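Local atomic coordinates of ribulose bisphosphate carboxylase (Hyperthermus butylicus DSM 5456, PDB entry 6HUN), a protein that probably adds carbon dioxide and water to ribulose 1,5-bisphosphate, giving two molecules of 3-phosphoglycerate in an archaeal AMP degradation pathway. Residues A[326-331]-A[377-382]; A[315-320]-A[348-353]; A[267-272]-A[293-298]. All blocks are in the same frame, centred on the assembly; numbering follows the deposited sequence.

Interaction 1: A[326-331]-A[377-382]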
loop_
_atom_site.group_PDB
_atom_site.type_symbol
_atom_site.label_atom_id
_atom_site.label_comp_id
_atom_site.label_asym_id
_atom_site.label_seq_id
_atom_site.Cartn_x
_atom_site.Cartn_y
_atom_site.Cartn_z
ATOM N N HIS A 326 -2.017 -11.162 15.047
ATOM C CA HIS A 326 -3.352 -11.550 14.630
ATOM C C HIS A 326 -3.598 -10.991 13.229
ATOM O O HIS A 326 -3.174 -9.881 12.920
ATOM C CB HIS A 326 -4.517 -10.981 15.459
ATOM C CG HIS A 326 -4.315 -10.873 16.932
ATOM N ND1 HIS A 326 -5.012 -9.942 17.675
ATOM C CD2 HIS A 326 -3.604 -11.609 17.816
ATOM C CE1 HIS A 326 -4.738 -10.113 18.965
ATOM N NE2 HIS A 326 -3.880 -11.112 19.075
ATOM N N VAL A 327 -4.349 -11.716 12.400
ATOM C CA VAL A 327 -4.641 -11.134 11.063
ATOM C C VAL A 327 -5.932 -11.751 10.528
ATOM O O VAL A 327 -6.238 -12.925 10.768
ATOM C CB VAL A 327 -3.467 -11.327 10.067
ATOM C CG1 VAL A 327 -3.425 -12.734 9.536
ATOM C CG2 VAL A 327 -3.661 -10.355 8.805
ATOM N N HIS A 328 -6.710 -10.952 9.824
ATOM C CA HIS A 328 -7.993 -11.446 9.339
ATOM C C HIS A 328 -7.741 -12.259 8.064
ATOM O O HIS A 328 -7.021 -11.800 7.170
ATOM C CB HIS A 328 -8.905 -10.245 9.058
ATOM C CG HIS A 328 -10.348 -10.578 8.935
ATOM N ND1 HIS A 328 -10.846 -11.377 7.933
ATOM C CD2 HIS A 328 -11.413 -10.198 9.680
ATOM C CE1 HIS A 328 -12.158 -11.499 8.071
ATOM N NE2 HIS A 328 -12.528 -10.785 9.119
ATOM N N VAL A 329 -8.339 -13.434 7.986
ATOM C CA VAL A 329 -8.146 -14.364 6.881
ATOM C C VAL A 329 -9.336 -14.400 5.943
ATOM O O VAL A 329 -9.367 -15.242 5.011
ATOM C CB VAL A 329 -7.869 -15.796 7.396
ATOM C CG1 VAL A 329 -6.530 -15.846 8.055
ATOM C CG2 VAL A 329 -8.928 -16.265 8.367
ATOM N N GLY A 330 -10.335 -13.571 6.171
ATOM C CA GLY A 330 -11.497 -13.645 5.304
ATOM C C GLY A 330 -12.425 -14.779 5.679
ATOM O O GLY A 330 -12.108 -15.649 6.485
ATOM N N THR A 331 -13.622 -14.775 5.028
ATOM C CA THR A 331 -14.836 -15.323 5.624
ATOM C C THR A 331 -15.180 -16.720 5.092
ATOM O O THR A 331 -15.294 -16.900 3.862
ATOM C CB THR A 331 -15.972 -14.348 5.351
ATOM O OG1 THR A 331 -15.973 -14.042 3.949
ATOM C CG2 THR A 331 -15.715 -13.044 6.110
ATOM N N PHE A 377 -2.600 -15.670 15.086
ATOM C CA PHE A 377 -4.051 -15.929 15.284
ATOM C C PHE A 377 -4.847 -15.495 14.058
ATOM O O PHE A 377 -4.923 -14.298 13.778
ATOM C CB PHE A 377 -4.584 -15.144 16.481
ATOM C CG PHE A 377 -4.780 -15.951 17.740
ATOM C CD1 PHE A 377 -5.615 -17.102 17.763
ATOM C CD2 PHE A 377 -4.154 -15.555 18.909
ATOM C CE1 PHE A 377 -5.809 -17.847 18.945
ATOM C CE2 PHE A 377 -4.320 -16.288 20.070
ATOM C CZ PHE A 377 -5.117 -17.430 20.103
ATOM N N PRO A 378 -5.515 -16.397 13.358
ATOM C CA PRO A 378 -6.461 -15.968 12.329
ATOM C C PRO A 378 -7.650 -15.347 13.029
ATOM O O PRO A 378 -8.077 -15.806 14.106
ATOM C CB PRO A 378 -6.873 -17.278 11.624
ATOM C CG PRO A 378 -5.951 -18.304 12.111
ATOM C CD PRO A 378 -5.381 -17.861 13.452
ATOM N N VAL A 379 -8.202 -14.325 12.398
ATOM C CA VAL A 379 -9.391 -13.655 12.900
ATOM C C VAL A 379 -10.556 -13.980 11.976
ATOM O O VAL A 379 -10.446 -13.827 10.753
ATOM C CB VAL A 379 -9.147 -12.146 12.995
ATOM C CG1 VAL A 379 -10.448 -11.422 13.354
ATOM C CG2 VAL A 379 -7.962 -11.898 13.970
ATOM N N ALA A 380 -11.646 -14.465 12.562
ATOM C CA ALA A 380 -12.857 -14.755 11.797
ATOM C C ALA A 380 -13.910 -13.695 12.091
ATOM O O ALA A 380 -14.053 -13.232 13.231
ATOM C CB ALA A 380 -13.385 -16.145 12.146
ATOM N N SER A 381 -14.663 -13.315 11.077
ATOM C CA SER A 381 -15.647 -12.266 11.268
ATOM C C SER A 381 -16.623 -12.352 10.115
ATOM O O SER A 381 -16.347 -12.989 9.098
ATOM C CB SER A 381 -14.999 -10.885 11.304
ATOM O OG SER A 381 -14.946 -10.397 9.979
ATOM N N GLY A 382 -17.740 -11.663 10.265
ATOM C CA GLY A 382 -18.777 -11.709 9.239
ATOM C C GLY A 382 -20.128 -12.100 9.765
ATOM O O GLY A 382 -20.682 -13.144 9.401
#
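Strands 326-328 and 377-380 run parallel, their axes 4.5 Å apart at closest approach and inclined by 38°, as neighbouring staves of the eight-stranded beta/alpha (TIM) barrel of the catalytic domain. Phe377 O takes the N-H of Val327 in its carbonyl plane, whereas Val379 N approaches Val327 O from above the carbonyl plane. His326, His328 and Val379 point to the sheet face that lines the barrel interior; Val327 and Pro378 point to the opposite face, against helix 339-352. CG2 of Val379 packs on CB of His326 at 3.9 Å, and the ND1 of that histidine is hydrogen-bonded to His293. Beyond the strand, Val329 lies alongside Pro378, CG1 to CB 3.9 Å. His328, predicted to bind substrate, has CG anti to its backbone N (chi1 -163°), which carries the ring over Val379 O, 3.7 Å below its centre. Both ring nitrogens are gripped: ND1 accepts the N-H of Gly330 at 2.9 Å, close to the ring plane, so rotation of the imidazole is probably restrained. At the ring edge, NE2 of His328 and OG of Ser381, also predicted to bind substrate, share a nearly straight 2.6 Å hydrogen bond.

Interaction 2: A[315-320]-A[348-353]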
loop_
_atom_site.group_PDB
_atom_site.type_symbol
_atom_site.label_atom_id
_atom_site.label_comp_id
_atom_site.label_asym_id
_atom_site.label_seq_id
_atom_site.Cartn_x
_atom_site.Cartn_y
_atom_site.Cartn_z
ATOM N N VAL A 315 -0.364 -11.770 1.072
ATOM C CA VAL A 315 -0.408 -10.649 2.003
ATOM C C VAL A 315 -0.348 -11.183 3.447
ATOM O O VAL A 315 0.321 -10.609 4.308
ATOM C CB VAL A 315 -1.703 -9.855 1.772
ATOM C CG1 VAL A 315 -1.923 -8.799 2.912
ATOM C CG2 VAL A 315 -1.702 -9.213 0.365
ATOM N N ALA A 316 -1.084 -12.266 3.731
ATOM C CA ALA A 316 -1.053 -12.857 5.069
ATOM C C ALA A 316 0.326 -13.403 5.430
ATOM O O ALA A 316 0.816 -13.218 6.561
ATOM C CB ALA A 316 -2.117 -13.998 5.205
ATOM N N LYS A 317 0.997 -14.037 4.479
ATOM C CA LYS A 317 2.356 -14.517 4.740
ATOM C C LYS A 317 3.319 -13.363 5.031
ATOM O O LYS A 317 4.125 -13.427 5.977
ATOM C CB LYS A 317 2.795 -15.328 3.513
ATOM C CG LYS A 317 4.231 -15.657 3.481
ATOM C CD LYS A 317 4.520 -16.419 2.198
ATOM C CE LYS A 317 4.569 -17.861 2.461
ATOM N NZ LYS A 317 5.194 -18.650 1.359
ATOM N N LEU A 318 3.206 -12.262 4.292
ATOM C CA LEU A 318 4.104 -11.124 4.565
ATOM C C LEU A 318 3.766 -10.492 5.918
ATOM O O LEU A 318 4.647 -10.019 6.618
ATOM C CB LEU A 318 3.977 -10.075 3.446
ATOM C CG LEU A 318 4.453 -10.544 2.040
ATOM C CD1 LEU A 318 4.020 -9.488 0.979
ATOM C CD2 LEU A 318 5.925 -10.634 2.014
ATOM N N ALA A 319 2.472 -10.424 6.262
ATOM C CA ALA A 319 2.083 -9.904 7.581
ATOM C C ALA A 319 2.667 -10.737 8.733
ATOM O O ALA A 319 3.147 -10.194 9.740
ATOM C CB ALA A 319 0.557 -9.886 7.665
ATOM N N ARG A 320 2.714 -12.053 8.559
ATOM C CA ARG A 320 3.294 -12.908 9.578
ATOM C C ARG A 320 4.804 -12.697 9.671
ATOM O O ARG A 320 5.366 -12.612 10.764
ATOM C CB ARG A 320 2.973 -14.357 9.231
ATOM C CG ARG A 320 3.668 -15.327 10.217
ATOM C CD ARG A 320 3.122 -16.789 9.969
ATOM N NE ARG A 320 3.784 -17.749 10.892
ATOM C CZ ARG A 320 3.651 -19.078 10.832
ATOM N NH1 ARG A 320 2.900 -19.623 9.882
ATOM N NH2 ARG A 320 4.305 -19.867 11.702
ATOM N N THR A 348 -5.688 -19.746 6.725
ATOM C CA THR A 348 -5.444 -20.106 8.133
ATOM C C THR A 348 -4.234 -21.019 8.238
ATOM O O THR A 348 -3.408 -20.864 9.147
ATOM C CB THR A 348 -6.668 -20.818 8.773
ATOM O OG1 THR A 348 -6.769 -22.149 8.265
ATOM C CG2 THR A 348 -7.965 -20.036 8.517
ATOM N N ARG A 349 -4.070 -21.942 7.278
ATOM C CA ARG A 349 -2.908 -22.819 7.376
ATOM C C ARG A 349 -1.616 -22.049 7.230
ATOM O O ARG A 349 -0.666 -22.287 7.979
ATOM C CB ARG A 349 -2.940 -23.949 6.332
ATOM C CG ARG A 349 -3.975 -25.026 6.551
ATOM C CD ARG A 349 -3.917 -26.037 5.374
ATOM N NE ARG A 349 -2.639 -26.750 5.405
ATOM C CZ ARG A 349 -1.899 -27.093 4.346
ATOM N NH1 ARG A 349 -0.747 -27.735 4.548
ATOM N NH2 ARG A 349 -2.293 -26.814 3.101
ATOM N N ILE A 350 -1.556 -21.103 6.292
ATOM C CA ILE A 350 -0.263 -20.439 6.093
ATOM C C ILE A 350 0.110 -19.522 7.279
ATOM O O ILE A 350 1.294 -19.316 7.546
ATOM C CB ILE A 350 -0.229 -19.672 4.755
ATOM C CG1 ILE A 350 1.243 -19.277 4.401
ATOM C CG2 ILE A 350 -1.132 -18.362 4.768
ATOM C CD1 ILE A 350 2.162 -20.527 4.174
ATOM N N VAL A 351 -0.854 -18.969 8.016
ATOM C CA VAL A 351 -0.492 -18.119 9.150
ATOM C C VAL A 351 -0.306 -18.903 10.448
ATOM O O VAL A 351 0.365 -18.395 11.371
ATOM C CB VAL A 351 -1.501 -16.959 9.366
ATOM C CG1 VAL A 351 -1.683 -16.140 8.056
ATOM C CG2 VAL A 351 -2.869 -17.473 9.838
ATOM N N ARG A 352 -0.856 -20.145 10.563
ATOM C CA ARG A 352 -0.740 -20.857 11.835
ATOM C C ARG A 352 0.309 -21.953 11.819
ATOM O O ARG A 352 0.780 -22.339 12.890
ATOM C CB ARG A 352 -2.063 -21.523 12.238
ATOM C CG ARG A 352 -3.133 -20.526 12.548
ATOM C CD ARG A 352 -4.173 -21.310 13.409
ATOM N NE ARG A 352 -4.789 -22.426 12.679
ATOM C CZ ARG A 352 -6.096 -22.704 12.727
ATOM N NH1 ARG A 352 -6.902 -21.909 13.405
ATOM N NH2 ARG A 352 -6.618 -23.726 12.059
ATOM N N GLU A 353 0.581 -22.568 10.678
ATOM C CA GLU A 353 1.401 -23.779 10.676
ATOM C C GLU A 353 2.893 -23.507 10.805
ATOM O O GLU A 353 3.403 -22.440 10.453
ATOM C CB GLU A 353 1.133 -24.566 9.418
ATOM C CG GLU A 353 -0.230 -25.216 9.532
ATOM C CD GLU A 353 -0.510 -26.150 8.401
ATOM O OE1 GLU A 353 0.127 -26.009 7.332
ATOM O OE2 GLU A 353 -1.398 -26.994 8.560
#
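Helices 312-322 and 339-352, successive outer helices of the TIM barrel, lie nearly parallel here, their axes 9.2 Å apart and inclined by 15°. Apolar side chains meet between them. CB of Ala316 meets CG1 of Val351 at 3.6 Å, the small methyl allowing close approach, and the aliphatic end of Lys317 crosses Ile350 obliquely, CE to CD1 4.0 Å. The lysine chain bends at chi3 (-99°), and its NZ forms a salt bridge with Asp139 and hydrogen bonds with Val140 O and Gln368.

The polar part is carried by Arg320. With CG anti to the backbone N and the chain extended to NE, it reaches across to deliver its guanidinium to the C-terminal end of helix 339-352. NH1 donates to Ile350 O at 2.9 Å and to Glu353 O at 2.9 Å, both near the guanidinium plane. NH2 also donates to Glu353 O, at 3.0 Å, so this one carbonyl receives two nitrogens end-on. Val351 O sits over one face of the group, 3.0 Å above its plane and offset toward the rim, making no hydrogen bond. NE and NH2 are further bound by Lys374 O and Ile373 O, and Trp370 adds a cation-pi contact.

Every hydrogen-bond acceptor named here for Arg320 is a backbone carbonyl, so its buried positive charge is probably balanced in part by the negative end of the helix dipole.

Interaction 3: A[267-272]-A[293-298]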
loop_
_atom_site.group_PDB
_atom_site.type_symbol
_atom_site.label_atom_id
_atom_site.label_comp_id
_atom_site.label_asym_id
_atom_site.label_seq_id
_atom_site.Cartn_x
_atom_site.Cartn_y
_atom_site.Cartn_z
ATOM N N MET A 267 -3.298 -2.080 17.574
ATOM C CA MET A 267 -3.758 -2.411 16.241
ATOM C C MET A 267 -3.182 -1.419 15.251
ATOM O O MET A 267 -3.131 -0.217 15.540
ATOM C CB MET A 267 -5.301 -2.381 16.189
ATOM C CG MET A 267 -5.889 -2.528 14.801
ATOM S SD MET A 267 -7.687 -2.562 15.189
ATOM C CE MET A 267 -8.382 -1.713 13.798
ATOM N N ILE A 268 -2.828 -1.920 14.064
ATOM C CA ILE A 268 -2.303 -1.067 12.991
ATOM C C ILE A 268 -2.897 -1.513 11.657
ATOM O O ILE A 268 -3.063 -2.718 11.390
ATOM C CB ILE A 268 -0.783 -1.061 12.943
ATOM C CG1 ILE A 268 -0.333 -0.067 11.846
ATOM C CG2 ILE A 268 -0.213 -2.455 12.605
ATOM C CD1 ILE A 268 1.083 0.313 12.019
ATOM N N ASP A 269 -3.338 -0.527 10.889
ATOM C CA ASP A 269 -3.844 -0.781 9.527
ATOM C C ASP A 269 -2.601 -0.881 8.683
ATOM O O ASP A 269 -2.058 0.114 8.232
ATOM C CB ASP A 269 -4.749 0.346 9.076
ATOM C CG ASP A 269 -5.960 0.585 9.975
ATOM O OD1 ASP A 269 -6.267 -0.140 10.957
ATOM O OD2 ASP A 269 -6.685 1.548 9.663
ATOM N N PHE A 270 -2.090 -2.104 8.463
ATOM C CA PHE A 270 -0.724 -2.145 7.949
ATOM C C PHE A 270 -0.632 -1.835 6.451
ATOM O O PHE A 270 0.478 -1.669 5.954
ATOM C CB PHE A 270 -0.087 -3.513 8.265
ATOM C CG PHE A 270 -0.827 -4.720 7.668
ATOM C CD1 PHE A 270 -0.455 -5.243 6.429
ATOM C CD2 PHE A 270 -1.827 -5.370 8.397
ATOM C CE1 PHE A 270 -1.094 -6.358 5.922
ATOM C CE2 PHE A 270 -2.527 -6.487 7.892
ATOM C CZ PHE A 270 -2.139 -6.998 6.687
ATOM N N LEU A 271 -1.745 -1.859 5.719
ATOM C CA LEU A 271 -1.665 -1.486 4.294
ATOM C C LEU A 271 -1.896 -0.007 4.101
ATOM O O LEU A 271 -1.305 0.574 3.168
ATOM C CB LEU A 271 -2.680 -2.299 3.446
ATOM C CG LEU A 271 -2.263 -3.793 3.502
ATOM C CD1 LEU A 271 -3.447 -4.549 2.836
ATOM C CD2 LEU A 271 -0.911 -4.086 2.885
ATOM N N THR A 272 -2.656 0.654 4.979
ATOM C CA THR A 272 -2.840 2.108 4.814
ATOM C C THR A 272 -1.762 2.931 5.520
ATOM O O THR A 272 -1.375 3.995 4.983
ATOM C CB THR A 272 -4.237 2.527 5.327
ATOM O OG1 THR A 272 -4.338 2.340 6.742
ATOM C CG2 THR A 272 -5.358 1.724 4.626
ATOM N N HIS A 293 -2.279 -6.432 16.496
ATOM C CA HIS A 293 -3.376 -6.840 15.638
ATOM C C HIS A 293 -3.202 -6.125 14.294
ATOM O O HIS A 293 -3.291 -4.895 14.230
ATOM C CB HIS A 293 -4.702 -6.465 16.276
ATOM C CG HIS A 293 -5.896 -6.946 15.506
ATOM N ND1 HIS A 293 -6.715 -7.956 15.966
ATOM C CD2 HIS A 293 -6.407 -6.556 14.316
ATOM C CE1 HIS A 293 -7.698 -8.144 15.101
ATOM N NE2 HIS A 293 -7.518 -7.330 14.073
ATOM N N GLY A 294 -2.981 -6.882 13.218
ATOM C CA GLY A 294 -2.895 -6.239 11.906
ATOM C C GLY A 294 -4.229 -6.154 11.173
ATOM O O GLY A 294 -4.905 -7.186 10.960
ATOM N N HIS A 295 -4.693 -4.939 10.854
ATOM C CA HIS A 295 -5.960 -4.781 10.160
ATOM C C HIS A 295 -5.623 -4.657 8.677
ATOM O O HIS A 295 -4.778 -3.867 8.313
ATOM C CB HIS A 295 -6.693 -3.528 10.645
ATOM C CG HIS A 295 -8.105 -3.481 10.196
ATOM N ND1 HIS A 295 -8.443 -3.229 8.877
ATOM C CD2 HIS A 295 -9.267 -3.811 10.835
ATOM C CE1 HIS A 295 -9.761 -3.325 8.744
ATOM N NE2 HIS A 295 -10.287 -3.665 9.918
ATOM N N ARG A 296 -6.324 -5.383 7.818
ATOM C CA ARG A 296 -5.911 -5.383 6.405
ATOM C C ARG A 296 -6.684 -4.412 5.509
ATOM O O ARG A 296 -6.673 -4.595 4.294
ATOM C CB ARG A 296 -6.042 -6.804 5.845
ATOM C CG ARG A 296 -7.475 -7.355 6.112
ATOM C CD ARG A 296 -7.700 -8.784 5.434
ATOM N NE ARG A 296 -9.116 -9.134 5.437
ATOM C CZ ARG A 296 -9.675 -10.057 4.660
ATOM N NH1 ARG A 296 -8.916 -10.773 3.819
ATOM N NH2 ARG A 296 -10.987 -10.252 4.712
ATOM N N ALA A 297 -7.313 -3.360 6.059
ATOM C CA ALA A 297 -8.036 -2.413 5.210
ATOM C C ALA A 297 -7.165 -1.947 4.051
ATOM O O ALA A 297 -5.975 -1.694 4.256
ATOM C CB ALA A 297 -8.470 -1.214 6.075
ATOM N N PHE A 298 -7.764 -1.934 2.846
ATOM C CA PHE A 298 -7.274 -1.544 1.527
ATOM C C PHE A 298 -6.930 -2.786 0.713
ATOM O O PHE A 298 -6.860 -2.743 -0.526
ATOM C CB PHE A 298 -6.019 -0.627 1.572
ATOM C CG PHE A 298 -5.551 -0.211 0.196
ATOM C CD1 PHE A 298 -6.402 0.547 -0.623
ATOM C CD2 PHE A 298 -4.288 -0.649 -0.288
ATOM C CE1 PHE A 298 -5.956 0.980 -1.910
ATOM C CE2 PHE A 298 -3.810 -0.150 -1.591
ATOM C CZ PHE A 298 -4.672 0.613 -2.370
HETATM O O HOH W 1 -4.532 -1.732 6.537
#
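His295 and Met267 lose the most surface where strands 265-269 and 291-295, the two strands of a beta-alpha-beta unit of the TIM barrel, run parallel. His295, a predicted proton acceptor, is held by its backbone: its N-H runs almost straight (173°) to Ile268 O at 2.8 Å, and its O accepts Phe270 N. CG is anti to the backbone N, and ND1 accepts the N-H of Ala297 at 3.0 Å near the ring plane. Asp269 lies alongside, OD1 3.4 Å from CB of His295, with carboxylate and ring planes 49° apart. Met267 extends beside both histidines and bends at chi3, placing CE 3.7 Å from CD2 of His295; its SD stands obliquely to the ring of His293. Leu271 presses CB on Ala297 O at 3.4 Å and lies at the ring edge of Phe298, which meets Phe302 of the second subunit edge-to-face. A water accepts from Leu271 N and donates to His295 O and Ala297 O. The Phe270 ring turns its edge to the carbonyl carbon of Gly294, with CD2 3.3 Å from His295 O and CZ 4.0 Å from CB of Arg296; an alanine in place of Phe270 would lose these ring contacts and would probably leave the 294-296 backbone less well packed. With ND1 accepting an N-H, His295 is probably neutral; a proton on ND1 would cost that bond.

In the fold
The three contacts form one sector of the barrel: interactions 3 and 1 are neighbouring strand pairs with centres about 12 Å apart, and interaction 2 lies on the helical layer outside. His326 of interaction 1 joins the pairs, its O hydrogen-bonded to Gly294 N at 3.0 Å. Arg296 NH2 comes within 3.4 Å of His328 ND1, bringing together two predicted substrate-binding residues. Outside, Val351 of interaction 2 packs on Val327 and Pro378, while Val315 and Ala319 meet the Phe270 ring of interaction 3. A bound calcium ion lies about 3 Å from the side chain of His293. The side chain of His328 is about 4 Å from this calcium ion, that of Ala316 about 12 Å.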